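Local coordinates for cytokinesis protein 2 (Saccharomyces cerevisiae, PDB 4WPE), which mediates the cytoskeletal rearrangements required for cytokinesis, forming rings at the division site, and binds phospholipid, this chain being its F-BAR domain, at residues Lys52-Arg57 with Lys90-Ser95. Residues are numbered along the deposited sequence; the frame is centred on the assembly and turned at random.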
loop_
_atom_site.group_PDB
_atom_site.type_symbol
_atom_site.label_atom_id
_atom_site.label_comp_id
_atom_site.label_asym_id
_atom_site.label_seq_id
_atom_site.Cartn_x
_atom_site.Cartn_y
_atom_site.Cartn_z
ATOM N N LYS A 52 7.457 -3.568 -0.006
ATOM C CA LYS A 52 7.805 -4.879 -0.536
ATOM C C LYS A 52 6.705 -5.884 -0.218
ATOM O O LYS A 52 6.292 -6.659 -1.078
ATOM C CB LYS A 52 9.144 -5.352 0.032
ATOM C CG LYS A 52 9.599 -6.705 -0.486
ATOM C CD LYS A 52 10.692 -7.290 0.393
ATOM C CE LYS A 52 11.173 -8.629 -0.145
ATOM N NZ LYS A 52 12.285 -9.186 0.671
ATOM N N ASP A 53 6.222 -5.858 1.019
ATOM C CA ASP A 53 5.163 -6.768 1.436
ATOM C C ASP A 53 3.846 -6.429 0.743
ATOM O O ASP A 53 3.058 -7.319 0.424
ATOM C CB ASP A 53 4.989 -6.730 2.953
ATOM C CG ASP A 53 6.276 -7.036 3.690
ATOM O OD1 ASP A 53 7.224 -7.534 3.046
ATOM O OD2 ASP A 53 6.342 -6.775 4.909
ATOM N N TYR A 54 3.613 -5.142 0.511
ATOM C CA TYR A 54 2.409 -4.708 -0.188
ATOM C C TYR A 54 2.420 -5.209 -1.628
ATOM O O TYR A 54 1.425 -5.744 -2.111
ATOM C CB TYR A 54 2.279 -3.185 -0.157
ATOM C CG TYR A 54 1.007 -2.661 -0.786
ATOM C CD1 TYR A 54 -0.182 -2.621 -0.071
ATOM C CD2 TYR A 54 0.997 -2.205 -2.098
ATOM C CE1 TYR A 54 -1.349 -2.141 -0.648
ATOM C CE2 TYR A 54 -0.162 -1.727 -2.682
ATOM C CZ TYR A 54 -1.331 -1.696 -1.954
ATOM O OH TYR A 54 -2.481 -1.218 -2.540
ATOM N N ALA A 55 3.550 -5.036 -2.307
ATOM C CA ALA A 55 3.683 -5.477 -3.692
ATOM C C ALA A 55 3.584 -6.991 -3.794
ATOM O O ALA A 55 2.904 -7.519 -4.676
ATOM C CB ALA A 55 4.996 -4.997 -4.280
ATOM N N ARG A 56 4.261 -7.687 -2.887
ATOM C CA ARG A 56 4.285 -9.144 -2.916
ATOM C C ARG A 56 2.909 -9.732 -2.631
ATOM O O ARG A 56 2.499 -10.702 -3.268
ATOM C CB ARG A 56 5.310 -9.690 -1.918
ATOM C CG ARG A 56 6.766 -9.578 -2.380
ATOM C CD ARG A 56 6.877 -9.396 -3.894
ATOM N NE ARG A 56 8.232 -9.630 -4.383
ATOM C CZ ARG A 56 8.657 -10.782 -4.894
ATOM N NH1 ARG A 56 7.827 -11.812 -4.993
ATOM N NH2 ARG A 56 9.911 -10.902 -5.312
ATOM N N ARG A 57 2.191 -9.140 -1.685
ATOM C CA ARG A 57 0.873 -9.644 -1.317
ATOM C C ARG A 57 -0.185 -9.250 -2.340
ATOM O O ARG A 57 -1.170 -9.963 -2.526
ATOM C CB ARG A 57 0.471 -9.145 0.069
ATOM C CG ARG A 57 -0.724 -9.879 0.639
ATOM C CD ARG A 57 -1.038 -9.423 2.048
ATOM N NE ARG A 57 -2.418 -9.723 2.411
ATOM C CZ ARG A 57 -2.965 -9.409 3.578
ATOM N NH1 ARG A 57 -2.245 -8.784 4.499
ATOM N NH2 ARG A 57 -4.230 -9.719 3.825
ATOM N N LYS A 90 -1.624 -5.493 -11.291
ATOM C CA LYS A 90 -0.270 -6.041 -11.314
ATOM C C LYS A 90 0.727 -4.953 -11.707
ATOM O O LYS A 90 1.920 -5.062 -11.420
ATOM C CB LYS A 90 -0.163 -7.239 -12.264
ATOM C CG LYS A 90 -0.651 -6.984 -13.670
ATOM C CD LYS A 90 -0.293 -8.137 -14.594
ATOM C CE LYS A 90 -0.869 -9.453 -14.095
ATOM N NZ LYS A 90 -0.459 -10.597 -14.957
ATOM N N ALA A 91 0.234 -3.899 -12.353
ATOM C CA ALA A 91 1.061 -2.737 -12.663
ATOM C C ALA A 91 1.387 -1.956 -11.392
ATOM O O ALA A 91 2.515 -1.494 -11.210
ATOM C CB ALA A 91 0.369 -1.840 -13.676
ATOM N N ARG A 92 0.393 -1.807 -10.519
ATOM C CA ARG A 92 0.607 -1.171 -9.222
ATOM C C ARG A 92 1.592 -1.980 -8.392
ATOM O O ARG A 92 2.499 -1.424 -7.772
ATOM C CB ARG A 92 -0.707 -1.014 -8.456
ATOM C CG ARG A 92 -1.710 -0.082 -9.110
ATOM C CD ARG A 92 -2.745 0.418 -8.107
ATOM N NE ARG A 92 -3.449 -0.663 -7.424
ATOM C CZ ARG A 92 -3.243 -1.014 -6.156
ATOM N NH1 ARG A 92 -2.345 -0.371 -5.423
ATOM N NH2 ARG A 92 -3.938 -2.009 -5.622
ATOM N N ALA A 93 1.398 -3.296 -8.387
ATOM C CA ALA A 93 2.277 -4.205 -7.662
ATOM C C ALA A 93 3.734 -4.001 -8.074
ATOM O O ALA A 93 4.606 -3.826 -7.224
ATOM C CB ALA A 93 1.851 -5.648 -7.893
ATOM N N GLN A 94 3.988 -4.005 -9.381
ATOM C CA GLN A 94 5.331 -3.773 -9.899
ATOM C C GLN A 94 5.834 -2.378 -9.525
ATOM O O GLN A 94 7.026 -2.181 -9.283
ATOM C CB GLN A 94 5.359 -3.951 -11.419
ATOM N N SER A 95 4.919 -1.417 -9.470
ATOM C CA SER A 95 5.281 -0.034 -9.186
ATOM C C SER A 95 5.672 0.149 -7.724
ATOM O O SER A 95 6.618 0.873 -7.408
ATOM C CB SER A 95 4.129 0.903 -9.543
ATOM O OG SER A 95 4.473 2.248 -9.268
#
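Tyr54 brings the hydroxyl end of its ring against the guanidinium of Arg92, where NH1 donates a hydrogen bond to OH at 3.0 Å. The bond is nearly straight, with an N-H...O angle of 163°, and OH lies close to the guanidinium plane, so an in-plane N-H of NH1 points at it. The two flat groups are inclined by 58°, and NH1 sits at the ring edge, near its plane, 3.8 Å from both CE2 and CZ of Tyr54, so the guanidinium does not lie over the ring face. With CG anti to the backbone N (chi1 -176°), the ring of Tyr54 reaches the neighbouring helix although its CB does not point there; Arg92 meets it through a chain bent at chi3.

Both polar ends have further partners: Tyr54 OH bonds to Glu51 of the second subunit, while Arg92 forms salt bridges to Glu89 through NH2 and to Glu248 through NH1. A phenylalanine in place of Tyr54 would probably leave Arg92 NH1 without this acceptor and Glu51 of the second subunit without its hydroxyl partner.

Beside this polar pair the backbones come close at two alanines: the CA atoms of Ala55 and Ala93 are 4.4 Å apart, a spacing that two methyl side chains can accommodate. Ala55 CB rests 3.2 Å from Ala93 O, and Ala93 CB lies 3.9 Å from Ala55 O. The contact thus joins helix 37-71 to helix 76-162 within the F-BAR helical bundle, with helix 170-259 packing on Arg92 and Tyr54 meeting its counterpart, Tyr54 of the second subunit, at the dimer interface.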